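Local coordinates for protein transcriptional regulator, TetR family (Vibrio parahaemolyticus, PDB 3HE0) that probably acts as a DNA-binding transcriptional regulator of the TetR family, recognising cis-regulatory DNA as a two-subunit helical protein, at residues Ala19-Ile24 with Asn104-Arg109; Ser27-Leu32 with Glu61-Val66; Arg89-Asn94 with Ala132-Leu137; Leu32-Leu37 with Thr47-Phe52; Asn94-Ala99 with Arg168-Gly173. All coordinates share one frame; numbering follows the deposited sequence.

Contact 1. Residues Ala19-Ile24 with Asn104-Arg109; sequences AAEQLI and NAISNR. With SO4 (sulfate ion), chain D.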
# COMPACT_ATOMS: atom_id res chain seq x y z
N ALA A 19 14.94 15.67 10.56
CA ALA A 19 16.08 15.29 9.68
C ALA A 19 16.01 13.80 9.36
O ALA A 19 16.16 13.40 8.19
CB ALA A 19 17.41 15.62 10.34
N ALA A 20 15.76 12.99 10.39
CA ALA A 20 15.74 11.55 10.24
C ALA A 20 14.68 11.14 9.25
O ALA A 20 14.94 10.36 8.35
CB ALA A 20 15.45 10.87 11.58
N GLU A 21 13.48 11.65 9.46
CA GLU A 21 12.35 11.37 8.56
C GLU A 21 12.63 11.78 7.13
O GLU A 21 12.31 11.04 6.20
CB GLU A 21 11.06 12.01 9.10
CG GLU A 21 10.57 11.23 10.28
CD GLU A 21 9.56 11.97 11.13
OE1 GLU A 21 9.10 13.05 10.72
OE2 GLU A 21 9.23 11.45 12.22
N GLN A 22 13.27 12.93 6.94
CA GLN A 22 13.65 13.36 5.59
C GLN A 22 14.59 12.35 4.93
O GLN A 22 14.38 11.96 3.76
CB GLN A 22 14.27 14.77 5.61
CG GLN A 22 14.63 15.29 4.24
CD GLN A 22 13.42 15.47 3.35
OE1 GLN A 22 12.34 15.86 3.81
NE2 GLN A 22 13.59 15.18 2.07
N LEU A 23 15.61 11.92 5.67
CA LEU A 23 16.60 10.96 5.16
C LEU A 23 15.95 9.59 4.87
O LEU A 23 16.26 8.96 3.84
CB LEU A 23 17.78 10.80 6.13
CG LEU A 23 18.81 11.95 6.23
CD1 LEU A 23 19.99 11.59 7.15
CD2 LEU A 23 19.34 12.39 4.87
N ILE A 24 15.06 9.16 5.75
CA ILE A 24 14.34 7.90 5.56
C ILE A 24 13.38 8.01 4.37
O ILE A 24 13.32 7.10 3.53
CB ILE A 24 13.58 7.48 6.83
CG1 ILE A 24 14.58 7.11 7.93
CG2 ILE A 24 12.63 6.30 6.57
CD1 ILE A 24 13.99 7.13 9.32
N ASN A 104 3.59 9.58 3.66
CA ASN A 104 3.29 8.41 2.85
C ASN A 104 4.57 7.67 2.48
O ASN A 104 4.63 6.43 2.58
CB ASN A 104 2.54 8.81 1.58
CG ASN A 104 1.06 8.91 1.80
OD1 ASN A 104 0.60 9.17 2.91
ND2 ASN A 104 0.31 8.70 0.74
N ALA A 105 5.57 8.43 2.05
CA ALA A 105 6.82 7.84 1.58
C ALA A 105 7.44 6.92 2.67
O ALA A 105 7.82 5.76 2.41
CB ALA A 105 7.80 8.95 1.16
N ILE A 106 7.48 7.43 3.90
CA ILE A 106 8.12 6.74 5.01
C ILE A 106 7.34 5.51 5.45
O ILE A 106 7.92 4.44 5.69
CB ILE A 106 8.28 7.69 6.21
CG1 ILE A 106 9.27 8.80 5.86
CG2 ILE A 106 8.78 6.93 7.44
CD1 ILE A 106 9.08 10.04 6.71
N SER A 107 6.03 5.67 5.58
CA SER A 107 5.21 4.63 6.14
C SER A 107 4.97 3.52 5.12
O SER A 107 4.63 2.41 5.52
CB SER A 107 3.89 5.18 6.66
OG SER A 107 3.10 5.65 5.60
N ASN A 108 5.17 3.79 3.83
CA ASN A 108 5.14 2.71 2.82
C ASN A 108 6.30 1.73 2.92
O ASN A 108 6.43 0.85 2.09
CB ASN A 108 5.09 3.28 1.40
CG ASN A 108 3.66 3.49 0.89
OD1 ASN A 108 2.78 3.91 1.64
ND2 ASN A 108 3.43 3.19 -0.40
N ARG A 109 7.14 1.86 3.94
CA ARG A 109 8.26 0.94 4.14
C ARG A 109 8.08 0.22 5.48
O ARG A 109 7.90 -1.01 5.52
CB ARG A 109 9.57 1.73 4.09
CG ARG A 109 9.53 2.93 3.14
CD ARG A 109 10.76 3.80 3.23
NE ARG A 109 11.92 3.20 2.57
CZ ARG A 109 12.43 3.58 1.39
NH1 ARG A 109 13.50 2.94 0.91
NH2 ARG A 109 11.91 4.58 0.69
S SO4 D . 14.36 0.23 3.87
O1 SO4 D . 14.44 -0.29 5.23
O2 SO4 D . 15.41 1.23 3.70
O3 SO4 D . 13.02 0.79 3.66
O4 SO4 D . 14.63 -0.84 2.92
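I106, on the short helix 102-107, reaches across to E21 and I24 on helix 13-27. Its CB points at the partner helix. There the side chain forks: with chi1 at -66°, CG1 lies beside the backbone N and CG2 beside the carbonyl carbon. CG1 heads for the E21 backbone, 3.8 Å from E21 O, and CD1 goes further, to 3.4 Å from E21 O and 3.7 Å from E21 CB. The other branch meets its like, I106 CG2 lying 4.0 Å from I24 CG2, and the two isoleucines cross at about a right angle. At the margin, I24 O lies over one face of the R109 guanidinium, toward its rim. In the plane at its edge, R109 NE donates almost straight (169°) to sulfate O3, 2.9 Å away. R109 NH1 of the second subunit also binds this sulfate. The predicted DNA-binding part is thus joined to the C-terminal part by a buried, mainly apolar contact, whose cationic margin holds a sulfate probably from the crystallisation liquor.

Contact 2. Residues Ser27-Leu32 with Glu61-Val66; sequences SGFQGL and EVRLNV. With SO4 (sulfate ion), chain D.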
# COMPACT_ATOMS: atom_id res chain seq x y z
N SER A 27 15.89 7.89 1.32
CA SER A 27 16.69 6.69 1.05
C SER A 27 16.51 5.56 2.10
O SER A 27 17.41 4.74 2.30
CB SER A 27 18.16 7.09 0.85
OG SER A 27 18.50 8.26 1.59
N GLY A 28 15.35 5.54 2.76
CA GLY A 28 14.93 4.40 3.61
C GLY A 28 15.58 4.18 4.98
O GLY A 28 16.64 4.74 5.30
N PHE A 29 14.93 3.30 5.76
CA PHE A 29 15.35 2.92 7.13
C PHE A 29 16.78 2.38 7.24
O PHE A 29 17.59 2.90 8.02
CB PHE A 29 14.36 1.90 7.73
CG PHE A 29 13.02 2.49 8.10
CD1 PHE A 29 12.79 3.03 9.37
CD2 PHE A 29 11.97 2.50 7.19
CE1 PHE A 29 11.56 3.58 9.71
CE2 PHE A 29 10.72 3.06 7.54
CZ PHE A 29 10.53 3.60 8.79
N GLN A 30 17.10 1.34 6.46
CA GLN A 30 18.43 0.68 6.55
C GLN A 30 19.61 1.59 6.16
O GLN A 30 20.75 1.39 6.60
CB GLN A 30 18.46 -0.59 5.66
CG GLN A 30 17.53 -1.72 6.10
CD GLN A 30 17.48 -2.86 5.08
OE1 GLN A 30 18.50 -3.48 4.78
NE2 GLN A 30 16.29 -3.13 4.56
N GLY A 31 19.33 2.57 5.30
CA GLY A 31 20.36 3.48 4.82
C GLY A 31 20.85 4.46 5.87
O GLY A 31 21.97 4.96 5.75
N LEU A 32 20.05 4.70 6.91
CA LEU A 32 20.28 5.81 7.81
C LEU A 32 21.62 5.73 8.53
O LEU A 32 21.98 4.71 9.12
CB LEU A 32 19.14 5.91 8.82
CG LEU A 32 19.15 7.15 9.72
CD1 LEU A 32 18.63 8.36 9.00
CD2 LEU A 32 18.31 6.89 10.92
N GLU A 61 11.07 5.56 17.07
CA GLU A 61 10.52 6.86 17.39
C GLU A 61 10.11 7.52 16.10
O GLU A 61 9.14 8.25 16.07
CB GLU A 61 11.54 7.76 18.11
CG GLU A 61 11.89 7.29 19.49
CD GLU A 61 10.65 7.15 20.35
OE1 GLU A 61 9.85 8.12 20.39
OE2 GLU A 61 10.42 6.05 20.92
N VAL A 62 10.84 7.27 15.04
CA VAL A 62 10.43 7.76 13.73
C VAL A 62 9.06 7.16 13.34
O VAL A 62 8.12 7.89 13.04
CB VAL A 62 11.53 7.51 12.65
CG1 VAL A 62 10.96 7.57 11.25
CG2 VAL A 62 12.66 8.54 12.81
N ARG A 63 8.93 5.84 13.41
CA ARG A 63 7.63 5.20 13.06
C ARG A 63 6.50 5.81 13.86
O ARG A 63 5.45 6.13 13.30
CB ARG A 63 7.64 3.69 13.29
CG ARG A 63 8.65 2.94 12.45
CD ARG A 63 8.67 1.44 12.78
NE ARG A 63 9.88 0.83 12.22
CZ ARG A 63 10.97 0.49 12.92
NH1 ARG A 63 11.05 0.65 14.25
NH2 ARG A 63 12.01 -0.03 12.27
N LEU A 64 6.72 6.00 15.16
CA LEU A 64 5.62 6.48 16.01
C LEU A 64 5.30 7.90 15.67
O LEU A 64 4.12 8.29 15.69
CB LEU A 64 5.93 6.36 17.51
CG LEU A 64 6.03 4.91 18.01
CD1 LEU A 64 6.48 4.81 19.47
CD2 LEU A 64 4.71 4.15 17.74
N ASN A 65 6.34 8.68 15.36
CA ASN A 65 6.13 10.08 15.06
C ASN A 65 5.39 10.26 13.70
O ASN A 65 4.47 11.10 13.58
CB ASN A 65 7.48 10.86 15.06
CG ASN A 65 7.31 12.32 14.65
OD1 ASN A 65 6.70 13.10 15.37
ND2 ASN A 65 7.86 12.70 13.52
N VAL A 66 5.79 9.46 12.70
CA VAL A 66 5.09 9.45 11.39
C VAL A 66 3.59 9.05 11.54
O VAL A 66 2.69 9.73 11.06
CB VAL A 66 5.81 8.54 10.40
CG1 VAL A 66 4.88 8.20 9.20
CG2 VAL A 66 7.13 9.20 9.93
S SO4 D . 14.36 0.23 3.87
O1 SO4 D . 14.44 -0.29 5.23
O2 SO4 D . 15.41 1.23 3.70
O3 SO4 D . 13.02 0.79 3.66
O4 SO4 D . 14.63 -0.84 2.92
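F29 meets helix 55-74 through CE1 of its ring, at a slant. The apolar contacts put F29 CE1 4.3 Å from V62 CG1 and 4.0 Å from R63 CG, so the arginine takes part mainly through its aliphatic stem. That chain is extended from CG to NE (chi2 177°), which brings NE to 4.1 Å from F29 CE1; ring and guanidinium planes are 12° apart. The polar contacts belong to the turn presenting F29. After G28 the chain makes a type I turn from F29 to L32, where Q30 N donates to sulfate O2 at 3.2 Å. Q30 NE2 bonds to E26 O of the second subunit and only weakly to sulfate O1. R63 NH1 pairs with E60, whereas the buried R63 NE has no partner in the model. Apolar packing thus fixes the loop after helix 13-27 on helix 55-74 in the TetR-type N-terminal region, and the sulfate beside the ring is shared by Q30 N, R109 NE and R109 NH1 of the second subunit.

Contact 3. Residues Arg89-Asn94 with Ala132-Leu137; sequences RTMWLN and AQVDRL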
# COMPACT_ATOMS: atom_id res chain seq x y z
N ARG A 89 -16.27 12.18 4.37
CA ARG A 89 -15.74 12.87 3.21
C ARG A 89 -14.50 13.67 3.56
O ARG A 89 -13.55 13.72 2.77
CB ARG A 89 -16.80 13.80 2.58
CG ARG A 89 -16.34 14.53 1.29
CD ARG A 89 -17.42 15.44 0.66
NE ARG A 89 -18.40 14.62 -0.04
CZ ARG A 89 -19.58 14.24 0.47
NH1 ARG A 89 -20.38 13.48 -0.27
NH2 ARG A 89 -19.96 14.60 1.70
N THR A 90 -14.51 14.33 4.71
CA THR A 90 -13.39 15.15 5.10
C THR A 90 -12.12 14.31 5.20
O THR A 90 -11.09 14.62 4.60
CB THR A 90 -13.64 15.91 6.44
OG1 THR A 90 -14.85 16.67 6.34
CG2 THR A 90 -12.51 16.86 6.78
N MSE A 91 -12.20 13.23 5.98
CA MSE A 91 -11.05 12.37 6.21
C MSE A 91 -10.61 11.72 4.90
O MSE A 91 -9.42 11.59 4.64
CB MSE A 91 -11.39 11.29 7.23
CG MSE A 91 -11.55 11.84 8.63
SE MSE A 91 -12.14 10.47 9.88
CE MSE A 91 -12.10 11.55 11.51
N TRP A 92 -11.58 11.32 4.07
CA TRP A 92 -11.26 10.67 2.80
C TRP A 92 -10.41 11.63 1.97
O TRP A 92 -9.41 11.24 1.41
CB TRP A 92 -12.56 10.31 2.06
CG TRP A 92 -12.42 9.33 0.96
CD1 TRP A 92 -12.80 8.01 0.97
CD2 TRP A 92 -11.87 9.57 -0.33
NE1 TRP A 92 -12.52 7.43 -0.24
CE2 TRP A 92 -11.95 8.38 -1.06
CE3 TRP A 92 -11.34 10.70 -0.96
CZ2 TRP A 92 -11.49 8.27 -2.35
CZ3 TRP A 92 -10.89 10.59 -2.25
CH2 TRP A 92 -10.97 9.38 -2.93
N LEU A 93 -10.82 12.89 1.93
CA LEU A 93 -10.10 13.92 1.15
C LEU A 93 -8.77 14.31 1.79
O LEU A 93 -7.80 14.59 1.10
CB LEU A 93 -10.97 15.16 0.95
CG LEU A 93 -12.05 15.02 -0.12
CD1 LEU A 93 -12.94 16.27 -0.16
CD2 LEU A 93 -11.44 14.78 -1.50
N ASN A 94 -8.72 14.32 3.11
CA ASN A 94 -7.41 14.48 3.77
C ASN A 94 -6.47 13.35 3.35
O ASN A 94 -5.27 13.55 3.14
CB ASN A 94 -7.54 14.50 5.31
CG ASN A 94 -8.23 15.76 5.84
OD1 ASN A 94 -8.24 16.78 5.19
ND2 ASN A 94 -8.81 15.67 7.05
N ALA A 132 -8.54 8.10 16.98
CA ALA A 132 -9.74 8.05 17.81
C ALA A 132 -10.99 8.55 17.09
O ALA A 132 -12.07 7.99 17.27
CB ALA A 132 -9.51 8.83 19.15
N GLN A 133 -10.85 9.59 16.26
CA GLN A 133 -11.99 10.08 15.49
C GLN A 133 -12.40 9.12 14.36
O GLN A 133 -13.56 9.09 13.99
CB GLN A 133 -11.77 11.51 14.97
CG GLN A 133 -11.87 12.59 16.06
CD GLN A 133 -11.92 13.98 15.47
OE1 GLN A 133 -11.02 14.38 14.73
NE2 GLN A 133 -12.98 14.73 15.77
N VAL A 134 -11.49 8.29 13.85
CA VAL A 134 -11.90 7.31 12.80
C VAL A 134 -12.78 6.25 13.47
O VAL A 134 -13.83 5.84 12.96
CB VAL A 134 -10.69 6.64 12.11
CG1 VAL A 134 -11.15 5.59 11.09
CG2 VAL A 134 -9.84 7.70 11.44
N ASP A 135 -12.35 5.81 14.65
CA ASP A 135 -13.14 4.84 15.39
C ASP A 135 -14.49 5.37 15.78
O ASP A 135 -15.48 4.64 15.75
CB ASP A 135 -12.40 4.36 16.62
CG ASP A 135 -11.33 3.37 16.29
OD1 ASP A 135 -11.58 2.39 15.53
OD2 ASP A 135 -10.22 3.60 16.78
N ARG A 136 -14.53 6.65 16.14
CA ARG A 136 -15.79 7.24 16.60
C ARG A 136 -16.78 7.31 15.45
O ARG A 136 -17.97 6.96 15.62
CB ARG A 136 -15.58 8.61 17.23
CG ARG A 136 -16.68 8.98 18.20
CD ARG A 136 -16.47 10.39 18.72
NE ARG A 136 -17.14 10.67 19.99
CZ ARG A 136 -16.75 10.23 21.20
NH1 ARG A 136 -17.44 10.58 22.29
NH2 ARG A 136 -15.68 9.43 21.32
N LEU A 137 -16.30 7.70 14.26
CA LEU A 137 -17.09 7.63 13.03
C LEU A 137 -17.69 6.22 12.84
O LEU A 137 -18.91 6.06 12.70
CB LEU A 137 -16.24 8.00 11.81
CG LEU A 137 -16.90 7.76 10.45
CD1 LEU A 137 -18.04 8.73 10.16
CD2 LEU A 137 -15.91 7.85 9.34
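M91 is almost fully extended, with chi2 at 175° and chi3 at 177°, and this straight chain carries its selenium and terminal methyl across to Q133 and V134. With CB pointing to the partner segment, a first torsion of -71° puts CG beside the backbone N. The contact is helix-to-helix packing, of helix 84-97 on helix 132-143, inside the all-helical C-terminal domain of a TetR-type regulator, the part that in this family usually carries the effector pocket and the dimer interface. M91 is present as selenomethionine.

The tip divides its work between two neighbours. Its selenium SE rests 3.9 Å from V134 CG2, the branch of the valine that stands beside the backbone N, and the two side chains meet at a slant. F160 of helix 160-171 touches both M91 and V134, adding a third helix to this buried cluster. Q133 contributes carbon only: its chain runs on past M91 at about a right angle, and its amide NE2 is occupied by D80 OD1. A sulfate and a glycerol, probably from the crystallisation liquor, have their nearest atoms about 4 and 5 Å from the V134 side chain. The tightest point is the selenomethionine methyl, where M91 CE sits 3.5 Å from Q133 CB.

Contact 4. Residues Leu32-Leu37 with Thr47-Phe52; sequences LSMQKL and TIYRYF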
# COMPACT_ATOMS: atom_id res chain seq x y z
N LEU A 32 20.05 4.70 6.91
CA LEU A 32 20.28 5.81 7.81
C LEU A 32 21.62 5.73 8.53
O LEU A 32 21.98 4.71 9.12
CB LEU A 32 19.14 5.91 8.82
CG LEU A 32 19.15 7.15 9.72
CD1 LEU A 32 18.63 8.36 9.00
CD2 LEU A 32 18.31 6.89 10.92
N SER A 33 22.36 6.83 8.44
CA SER A 33 23.64 7.01 9.12
C SER A 33 23.51 8.02 10.24
O SER A 33 23.00 9.11 10.02
CB SER A 33 24.67 7.58 8.14
OG SER A 33 25.60 8.38 8.84
N MSE A 34 24.00 7.68 11.42
CA MSE A 34 23.94 8.63 12.53
C MSE A 34 24.74 9.90 12.20
O MSE A 34 24.39 11.00 12.66
CB MSE A 34 24.44 7.98 13.82
CG MSE A 34 23.54 6.85 14.33
SE MSE A 34 21.66 7.32 14.67
CE MSE A 34 21.54 7.22 16.62
N GLN A 35 25.77 9.76 11.38
CA GLN A 35 26.63 10.90 11.01
C GLN A 35 25.93 11.89 10.09
O GLN A 35 25.94 13.10 10.33
CB GLN A 35 27.93 10.41 10.36
CG GLN A 35 29.06 11.43 10.37
CD GLN A 35 29.52 11.78 11.78
OE1 GLN A 35 29.34 12.92 12.22
NE2 GLN A 35 30.10 10.82 12.49
N LYS A 36 25.33 11.38 9.02
CA LYS A 36 24.63 12.25 8.07
C LYS A 36 23.42 12.85 8.78
O LYS A 36 23.07 14.01 8.53
CB LYS A 36 24.20 11.49 6.81
CG LYS A 36 24.44 12.26 5.47
CD LYS A 36 23.15 12.67 4.72
CE LYS A 36 23.49 13.29 3.33
NZ LYS A 36 22.30 13.75 2.52
N LEU A 37 22.81 12.08 9.68
CA LEU A 37 21.69 12.56 10.46
C LEU A 37 22.14 13.80 11.20
O LEU A 37 21.50 14.83 11.12
CB LEU A 37 21.17 11.49 11.43
CG LEU A 37 19.98 11.89 12.32
CD1 LEU A 37 18.74 12.24 11.51
CD2 LEU A 37 19.66 10.79 13.27
N THR A 47 25.04 14.99 20.42
CA THR A 47 23.68 15.45 20.69
C THR A 47 22.63 14.37 20.40
O THR A 47 21.66 14.26 21.11
CB THR A 47 23.39 16.74 19.92
OG1 THR A 47 24.30 17.74 20.40
CG2 THR A 47 21.95 17.21 20.09
N ILE A 48 22.82 13.57 19.37
CA ILE A 48 21.83 12.57 19.03
C ILE A 48 21.67 11.55 20.16
O ILE A 48 20.55 11.09 20.45
CB ILE A 48 22.15 11.85 17.73
CG1 ILE A 48 22.04 12.85 16.57
CG2 ILE A 48 21.20 10.62 17.51
CD1 ILE A 48 22.79 12.45 15.36
N TYR A 49 22.78 11.20 20.78
CA TYR A 49 22.77 10.23 21.87
C TYR A 49 22.25 10.76 23.20
O TYR A 49 22.05 9.98 24.12
CB TYR A 49 24.14 9.59 22.01
CG TYR A 49 24.45 8.76 20.76
CD1 TYR A 49 23.85 7.53 20.57
CD2 TYR A 49 25.31 9.22 19.78
CE1 TYR A 49 24.10 6.77 19.45
CE2 TYR A 49 25.58 8.46 18.65
CZ TYR A 49 24.97 7.23 18.50
OH TYR A 49 25.19 6.45 17.38
N ARG A 50 21.99 12.06 23.29
CA ARG A 50 21.32 12.61 24.44
C ARG A 50 19.81 12.46 24.37
O ARG A 50 19.10 12.76 25.34
CB ARG A 50 21.66 14.08 24.59
CG ARG A 50 23.17 14.29 24.73
CD ARG A 50 23.48 15.46 25.58
NE ARG A 50 23.30 16.65 24.80
CZ ARG A 50 24.25 17.19 24.06
NH1 ARG A 50 25.45 16.62 24.01
NH2 ARG A 50 23.98 18.29 23.36
N TYR A 51 19.35 11.99 23.21
CA TYR A 51 17.92 11.83 22.94
C TYR A 51 17.57 10.41 22.55
O TYR A 51 16.49 10.00 22.89
CB TYR A 51 17.42 12.77 21.83
CG TYR A 51 17.50 14.19 22.22
CD1 TYR A 51 16.47 14.80 22.93
CD2 TYR A 51 18.62 14.94 21.92
CE1 TYR A 51 16.58 16.15 23.32
CE2 TYR A 51 18.75 16.23 22.32
CZ TYR A 51 17.74 16.84 23.01
OH TYR A 51 17.92 18.17 23.36
N PHE A 52 18.43 9.69 21.84
CA PHE A 52 18.12 8.32 21.39
C PHE A 52 19.25 7.41 21.78
O PHE A 52 20.40 7.79 21.61
CB PHE A 52 17.94 8.32 19.87
CG PHE A 52 16.92 9.30 19.41
CD1 PHE A 52 15.56 8.99 19.51
CD2 PHE A 52 17.29 10.55 18.98
CE1 PHE A 52 14.58 9.91 19.13
CE2 PHE A 52 16.32 11.48 18.61
CZ PHE A 52 14.96 11.14 18.66
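The phenol ring of Y49 meets the side chain of M34 at a slant, neither squarely over a face nor in its plane: M34 CE is 3.8 Å from Y49 CE1, and the hydroxyl oxygen Y49 OH comes to 3.5 Å from M34 CG. The other flat group, the R50 guanidinium, turns back on its own segment, with T47 CA lying over the centre of one face.

M34, a selenomethionine here, folds over rather than reaching out. Bends at chi2 (-57°) and chi3 (-111°) tuck its methyl between Y49 and I48, where M34 CE packs 3.5 Å from I48 CG2. The other branch of I48 ends at CD1, which touches M34 O at 3.5 Å and L37 CD2 at 4.1 Å. L37 in turn packs on A19 and A20 of helix 13-27.

Local bonds shape the start of helix 34-41 and the chain after I48. S33 is the N-cap of helix 34-41, its OG accepting from K36 N nearly straight (170°, 3.0 Å) and weakly from Q35 N. I48 O accepts from both Y51 N and F52 N, where the chain leaves the helix. Two short helices held together by a small apolar cluster, with the exposed Y49 at its side, form the helix-turn-helix predicted here, in which helix 45-49 probably corresponds to the recognition helix of TetR-family repressors.

Contact 5. Residues Asn94-Ala99 with Arg168-Gly173; sequences NIWNLA and RKHALG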
# COMPACT_ATOMS: atom_id res chain seq x y z
N ASN A 94 -8.72 14.32 3.11
CA ASN A 94 -7.41 14.48 3.77
C ASN A 94 -6.47 13.35 3.35
O ASN A 94 -5.27 13.55 3.14
CB ASN A 94 -7.54 14.50 5.31
CG ASN A 94 -8.23 15.76 5.84
OD1 ASN A 94 -8.24 16.78 5.19
ND2 ASN A 94 -8.81 15.67 7.05
N ILE A 95 -6.99 12.13 3.26
CA ILE A 95 -6.13 11.01 2.88
C ILE A 95 -5.64 11.25 1.46
O ILE A 95 -4.47 11.06 1.18
CB ILE A 95 -6.82 9.62 3.01
CG1 ILE A 95 -7.02 9.26 4.48
CG2 ILE A 95 -5.97 8.50 2.32
CD1 ILE A 95 -8.07 8.13 4.70
N TRP A 96 -6.53 11.69 0.57
CA TRP A 96 -6.18 11.90 -0.82
C TRP A 96 -5.06 12.93 -0.94
O TRP A 96 -4.13 12.77 -1.72
CB TRP A 96 -7.42 12.41 -1.57
CG TRP A 96 -7.24 12.68 -3.01
CD1 TRP A 96 -6.98 13.87 -3.58
CD2 TRP A 96 -7.35 11.74 -4.06
NE1 TRP A 96 -6.89 13.74 -4.94
CE2 TRP A 96 -7.13 12.43 -5.26
CE3 TRP A 96 -7.62 10.38 -4.11
CZ2 TRP A 96 -7.14 11.81 -6.49
CZ3 TRP A 96 -7.64 9.76 -5.33
CH2 TRP A 96 -7.41 10.47 -6.51
N ASN A 97 -5.17 13.98 -0.15
CA ASN A 97 -4.17 15.04 -0.16
C ASN A 97 -2.87 14.70 0.54
O ASN A 97 -1.94 15.44 0.41
CB ASN A 97 -4.77 16.35 0.36
CG ASN A 97 -5.80 16.91 -0.59
OD1 ASN A 97 -6.94 17.19 -0.22
ND2 ASN A 97 -5.42 17.01 -1.86
N LEU A 98 -2.77 13.59 1.24
CA LEU A 98 -1.47 13.17 1.75
C LEU A 98 -0.60 12.54 0.66
O LEU A 98 0.61 12.38 0.88
CB LEU A 98 -1.63 12.15 2.87
CG LEU A 98 -1.87 12.79 4.23
CD1 LEU A 98 -2.27 11.74 5.22
CD2 LEU A 98 -0.60 13.48 4.67
N ALA A 99 -1.19 12.15 -0.47
CA ALA A 99 -0.45 11.38 -1.45
C ALA A 99 0.71 12.23 -1.97
O ALA A 99 0.54 13.43 -2.22
CB ALA A 99 -1.35 10.95 -2.61
N ARG A 168 -2.34 7.02 -4.27
CA ARG A 168 -1.00 6.57 -4.64
C ARG A 168 -0.91 6.41 -6.15
O ARG A 168 -0.07 6.99 -6.80
CB ARG A 168 -0.69 5.25 -3.94
CG ARG A 168 0.77 4.93 -3.61
CD ARG A 168 0.81 3.78 -2.54
NE ARG A 168 -0.06 2.65 -2.91
CZ ARG A 168 -0.87 1.94 -2.09
NH1 ARG A 168 -0.95 2.19 -0.78
NH2 ARG A 168 -1.62 0.96 -2.60
N LYS A 169 -1.83 5.63 -6.71
CA LYS A 169 -1.85 5.40 -8.15
C LYS A 169 -2.20 6.64 -8.98
O LYS A 169 -1.80 6.73 -10.15
CB LYS A 169 -2.78 4.22 -8.49
CG LYS A 169 -2.20 2.84 -8.09
CD LYS A 169 -2.80 1.68 -8.91
CE LYS A 169 -2.07 0.35 -8.65
NZ LYS A 169 -0.68 0.35 -9.23
N HIS A 170 -2.92 7.61 -8.40
CA HIS A 170 -3.17 8.90 -9.07
C HIS A 170 -1.90 9.75 -9.11
O HIS A 170 -1.50 10.21 -10.17
CB HIS A 170 -4.30 9.72 -8.42
CG HIS A 170 -4.51 11.07 -9.05
ND1 HIS A 170 -3.99 12.24 -8.52
CD2 HIS A 170 -5.19 11.43 -10.17
CE1 HIS A 170 -4.34 13.26 -9.29
NE2 HIS A 170 -5.06 12.80 -10.30
N ALA A 171 -1.28 9.94 -7.94
CA ALA A 171 -0.04 10.72 -7.83
C ALA A 171 1.07 10.17 -8.72
O ALA A 171 1.93 10.92 -9.16
CB ALA A 171 0.43 10.78 -6.39
N LEU A 172 1.05 8.85 -8.97
CA LEU A 172 1.99 8.17 -9.87
C LEU A 172 1.53 8.12 -11.34
O LEU A 172 2.16 7.46 -12.17
CB LEU A 172 2.27 6.75 -9.35
CG LEU A 172 2.91 6.67 -7.96
CD1 LEU A 172 2.85 5.24 -7.40
CD2 LEU A 172 4.34 7.20 -7.99
N GLY A 173 0.41 8.78 -11.65
CA GLY A 173 0.00 8.99 -13.04
C GLY A 173 -0.87 7.95 -13.71
O GLY A 173 -1.24 8.12 -14.86
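H170, whose imidazole receives the indole of W96, also supplies the shortest backbone bond within the two segments: its carbonyl O accepts from G173 N at 2.8 Å. That bond belongs to a Schellman motif, completed by F174 N to K169 O, with G173 at positive phi ending helix 160-171. Across the contact, W96 CZ2 stands over one face of the H170 ring, toward its rim and 3.7 Å from H170 CG, while W96 CH2 is 3.7 Å from H170 CB. The rings are oblique, their planes 37° apart and the centroid of the indole six-membered ring 5.1 Å from that of the imidazole. Both side chains start with CG opposite the backbone N (chi1 177° in H170), which extends each toward the other. Beside the ring pair, A99 CB touches A171 CB at 4.2 Å. H170 NE2 makes a weak bond to Q176 OE1. This surface junction in the C-terminal TetR-like domain, between helix 84-97 with the residues just after it and the end of helix 160-171, thus rests on dispersion rather than on charge.

Overall arrangement
Starting from the N terminus, contact 1 opens first, on helix 13-27, but closes only at 104-109. Within that span contact 2 closes the loop from 27-32 to 61-66, and contact 4 closes a shorter one inside it, sharing L32. These three gather helices 13-27, 34-41, 45-49 and 55-74 into the predicted DNA-binding part and dock it on helix 102-107. Before contact 1 closes, contacts 3 and 5 have already opened on helix 84-97, where they share N94; both cross contact 1 and each other, closing at 132-137 and 168-173. They tie helix 84-97 to helices 132-143 and 160-171 in the C-terminal part, with contacts 3 and 4 farthest apart, centres about 35 Å distant.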